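Local atomic coordinates of periplasmic beta-glucosidase (PDB entry 6R5T), a protein that probably hydrolyses terminal, non-reducing beta-D-glucosyl residues with release of beta-D-glucose, as a family 3 glycoside hydrolase of the periplasm. Residues A[523-526]-A[527-530]; A[581-584]-A[585-588]. The protein carries 1 engineered substitution. All blocks are in the same frame, centred on the assembly; numbering follows the deposited sequence. Where two conformers were deposited one is given.

Both contacts are local and lie in series within the family 3 C-terminal domain, their centres 25 Å apart and their nearest atoms about 17 Å apart. Interaction 1 forms the start of helix 526-531, which links the parallel neighbouring strands 513-518 and 534-537 of the mixed sheet, away from the sugar and metal sites. Interaction 2 shapes a loop beyond helix 545-553 that meets the second subunit. There the side chain of Arg585 comes within about 4 Å of bound beta-D-glucopyranose and beta-D-galactopyranose, and forms a salt bridge with Glu486 of the second subunit, a residue of the glycan pocket. The Asn582 side chain is about 11 Å from those of the magnesium ligands Asp661 and Val663.

Interaction 1 of 2, residues A[523-526]-A[527-530]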
loop_
_atom_site.group_PDB
_atom_site.type_symbol
_atom_site.label_atom_id
_atom_site.label_comp_id
_atom_site.label_asym_id
_atom_site.label_seq_id
_atom_site.Cartn_x
_atom_site.Cartn_y
_atom_site.Cartn_z
ATOM N N LEU A 523 16.572 -2.324 3.825
ATOM C CA LEU A 523 16.453 -3.643 4.472
ATOM C C LEU A 523 15.973 -3.462 5.890
ATOM O O LEU A 523 16.184 -2.383 6.484
ATOM C CB LEU A 523 17.798 -4.378 4.544
ATOM C CG LEU A 523 18.491 -4.657 3.210
ATOM C CD1 LEU A 523 19.856 -5.310 3.437
ATOM C CD2 LEU A 523 17.608 -5.503 2.345
ATOM N N SER A 524 15.282 -4.486 6.376
ATOM C CA SER A 524 14.857 -4.588 7.789
ATOM C C SER A 524 16.035 -5.154 8.605
ATOM O O SER A 524 16.439 -6.319 8.335
ATOM C CB SER A 524 13.623 -5.422 7.904
ATOM O OG SER A 524 13.830 -6.717 7.453
ATOM N N LEU A 525 16.558 -4.348 9.536
ATOM C CA LEU A 525 17.866 -4.649 10.172
ATOM C C LEU A 525 17.772 -4.617 11.696
ATOM O O LEU A 525 18.779 -4.309 12.342
ATOM C CB LEU A 525 18.866 -3.630 9.654
ATOM C CG LEU A 525 19.212 -3.778 8.172
ATOM C CD1 LEU A 525 19.958 -2.578 7.644
ATOM C CD2 LEU A 525 20.044 -5.052 7.927
ATOM N N GLY A 526 16.620 -4.972 12.255
ATOM C CA GLY A 526 16.470 -4.835 13.720
ATOM C C GLY A 526 17.468 -5.720 14.460
ATOM O O GLY A 526 18.049 -5.225 15.428
ATOM N N TRP A 527 17.644 -6.983 14.060
ATOM C CA TRP A 527 18.587 -7.886 14.788
ATOM C C TRP A 527 19.989 -7.319 14.640
ATOM O O TRP A 527 20.779 -7.293 15.603
ATOM C CB TRP A 527 18.523 -9.323 14.271
ATOM C CG TRP A 527 19.474 -10.241 14.973
ATOM C CD1 TRP A 527 19.181 -11.061 16.032
ATOM C CD2 TRP A 527 20.856 -10.460 14.676
ATOM N NE1 TRP A 527 20.297 -11.758 16.415
ATOM C CE2 TRP A 527 21.348 -11.370 15.643
ATOM C CE3 TRP A 527 21.730 -9.932 13.740
ATOM C CZ2 TRP A 527 22.673 -11.792 15.629
ATOM C CZ3 TRP A 527 23.044 -10.324 13.749
ATOM C CH2 TRP A 527 23.496 -11.255 14.684
ATOM N N GLU A 528 20.309 -6.880 13.432
ATOM C CA GLU A 528 21.665 -6.359 13.129
ATOM C C GLU A 528 21.960 -5.108 13.967
ATOM O O GLU A 528 23.060 -4.968 14.533
ATOM C CB GLU A 528 21.786 -6.099 11.625
ATOM C CG GLU A 528 21.690 -7.357 10.785
ATOM C CD GLU A 528 20.289 -7.937 10.557
ATOM O OE1 GLU A 528 19.249 -7.335 10.975
ATOM O OE2 GLU A 528 20.188 -9.059 9.994
ATOM N N GLN A 529 21.001 -4.191 14.038
ATOM C CA GLN A 529 21.217 -2.945 14.812
ATOM C C GLN A 529 21.432 -3.299 16.314
ATOM O O GLN A 529 22.136 -2.556 17.013
ATOM C CB GLN A 529 20.047 -1.992 14.574
ATOM C CG GLN A 529 20.111 -0.713 15.418
ATOM C CD GLN A 529 21.321 0.156 15.180
ATOM O OE1 GLN A 529 21.927 0.143 14.119
ATOM N NE2 GLN A 529 21.699 0.906 16.212
ATOM N N GLU A 530 20.813 -4.356 16.809
ATOM C CA GLU A 530 20.968 -4.755 18.229
ATOM C C GLU A 530 22.316 -5.477 18.432
ATOM O O GLU A 530 22.958 -5.275 19.499
ATOM C CB GLU A 530 19.792 -5.619 18.618
ATOM C CG GLU A 530 19.747 -5.968 20.088
ATOM C CD GLU A 530 19.828 -4.782 21.039
ATOM O OE1 GLU A 530 20.470 -4.955 22.094
ATOM O OE2 GLU A 530 19.234 -3.699 20.755
HETATM O O HOH W 1 17.998 -8.570 8.279
#
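Leu525, at the N-cap position, and Gly526 open the helix with two successive i to i+4 bonds: Gln529 N donates to Leu525 O at 2.8 Å with an N-H...O angle of 163°, and Glu530 N to Gly526 O at 3.2 Å and a more bent 145°. The side chain that folds back over this start is Glu528. Its CG lies beside the backbone N, and a bend at chi2 (78°) turns the carboxylate back along the chain, so that OE1 comes to 3.1 Å from Leu525 CA. The carboxylate carbon CD also rests 3.9 Å from Leu525 CD2, the two side chains crossing at about a right angle. The other oxygen is fixed through water: water 1 donates to Glu528 OE2 at 2.8 Å and to Ser524 O at 2.7 Å, tying the incoming loop to the first helical turn. With Glu528 OE1 2.7 Å from its own backbone N at the amino end of the helix, the carboxylate would tend to be favoured in its charged form. Glu528 CG lies at the edge of the Trp527 ring, in its plane, and the ring makes a cation-pi contact with Lys504. Gln529 OE1 accepts a hydrogen bond from Tyr608 OH. Leu525 packs on Leu517 of strand 513-518, while Glu528 reaches Leu515 of that strand and Ile535 of strand 534-537. Because these two strands are parallel neighbours in the mixed sheet, the segment opens the short helix of a beta-alpha-beta crossover, whose start packs against helix 497-508 through Trp527 and Glu528.

Interaction 2 of 2, residues A[581-584]-A[585-588]; sequences LNTG and RPMD
Thr583 OG1 accepts a hydrogen bond from Arg585 N at 3.0 Å, with an N-H...O angle of 151°, which defines an ST turn. The same hydroxyl donates to Asn582 O at 2.7 Å, in the carbonyl plane and on a lone pair, so its rotation is fixed from two directions; chi1 of 84° holds OG1 between the backbone N and the carbonyl carbon. Just before the turn, Asn582 lays its amide obliquely against Pro586, which follows the turn, OD1 meeting CB at 3.4 Å and ND2 meeting CG at 3.7 Å, while ND2 also donates to Lys264 O of the second subunit. Arg585 starts with CB 3.4 Å from Gly584 C, and its CG passes 3.4 Å from Gly584 O. From CG to NE the chain is extended and carries the guanidinium clear of the turn to the second subunit: NE makes a salt bridge with its Glu261 OE2, NH1 a salt bridge with its Glu486 OE2 and a hydrogen bond with its Tyr190 OH, and NH2 a weak one with its His256 O. The ST turn thus projects an arginine across the dimer interface to the glycan pocket of the partner, where Glu486 and His256 lie beside the bound sugar.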
loop_
_atom_site.group_PDB
_atom_site.type_symbol
_atom_site.label_atom_id
_atom_site.label_comp_id
_atom_site.label_asym_id
_atom_site.label_seq_id
_atom_site.Cartn_x
_atom_site.Cartn_y
_atom_site.Cartn_z
ATOM N N LEU A 581 1.641 12.440 6.482
ATOM C CA LEU A 581 0.653 13.346 7.131
ATOM C C LEU A 581 0.504 12.986 8.614
ATOM O O LEU A 581 0.833 11.838 9.059
ATOM C CB LEU A 581 -0.688 13.271 6.407
ATOM C CG LEU A 581 -0.679 13.559 4.910
ATOM C CD1 LEU A 581 -2.090 13.636 4.370
ATOM C CD2 LEU A 581 0.103 14.808 4.560
ATOM N N ASN A 582 0.021 13.936 9.408
ATOM C CA ASN A 582 0.005 13.756 10.865
ATOM C C ASN A 582 -1.083 12.754 11.284
ATOM O O ASN A 582 -0.912 12.097 12.270
ATOM C CB ASN A 582 -0.138 15.125 11.553
ATOM C CG ASN A 582 0.352 15.114 12.975
ATOM O OD1 ASN A 582 1.366 14.466 13.271
ATOM N ND2 ASN A 582 -0.375 15.820 13.844
ATOM N N THR A 583 -2.179 12.730 10.579
ATOM C CA THR A 583 -3.474 12.121 10.963
ATOM C C THR A 583 -4.084 12.928 12.129
ATOM O O THR A 583 -3.467 13.870 12.624
ATOM C CB THR A 583 -3.384 10.620 11.341
ATOM O OG1 THR A 583 -2.988 10.492 12.707
ATOM C CG2 THR A 583 -2.449 9.866 10.429
ATOM N N GLY A 584 -5.316 12.558 12.484
ATOM C CA GLY A 584 -6.016 13.131 13.646
ATOM C C GLY A 584 -5.526 12.566 14.946
ATOM O O GLY A 584 -5.818 13.130 15.987
ATOM N N ARG A 585 -4.793 11.454 14.907
ATOM C CA ARG A 585 -4.386 10.674 16.105
ATOM C C ARG A 585 -2.964 10.203 15.874
ATOM O O ARG A 585 -2.687 9.009 15.779
ATOM C CB ARG A 585 -5.345 9.501 16.354
ATOM C CG ARG A 585 -6.741 9.972 16.724
ATOM C CD ARG A 585 -7.692 8.810 16.925
ATOM N NE ARG A 585 -9.001 9.335 17.245
ATOM C CZ ARG A 585 -10.020 8.632 17.734
ATOM N NH1 ARG A 585 -9.868 7.345 18.003
ATOM N NH2 ARG A 585 -11.184 9.217 17.936
ATOM N N PRO A 586 -2.017 11.139 15.793
ATOM C CA PRO A 586 -0.632 10.787 15.533
ATOM C C PRO A 586 -0.054 9.914 16.644
ATOM O O PRO A 586 -0.452 10.065 17.798
ATOM C CB PRO A 586 0.070 12.155 15.476
ATOM C CG PRO A 586 -0.789 13.054 16.221
ATOM C CD PRO A 586 -2.213 12.593 15.951
ATOM N N MET A 587 0.842 9.005 16.245
ATOM C CA MET A 587 1.729 8.359 17.232
ATOM C C MET A 587 3.105 8.908 16.912
ATOM O O MET A 587 3.610 8.742 15.772
ATOM C CB MET A 587 1.845 6.843 17.203
ATOM C CG MET A 587 2.280 6.314 18.611
ATOM S SD MET A 587 3.227 4.757 18.511
ATOM C CE MET A 587 3.463 4.331 20.243
ATOM N N ASP A 588 3.672 9.543 17.883
ATOM C CA ASP A 588 5.112 9.901 17.810
ATOM C C ASP A 588 5.571 9.950 19.268
ATOM O O ASP A 588 4.761 9.575 20.145
ATOM C CB ASP A 588 5.262 11.178 16.982
ATOM C CG ASP A 588 4.372 12.324 17.457
ATOM O OD1 ASP A 588 4.097 12.415 18.652
ATOM O OD2 ASP A 588 3.936 13.110 16.602
#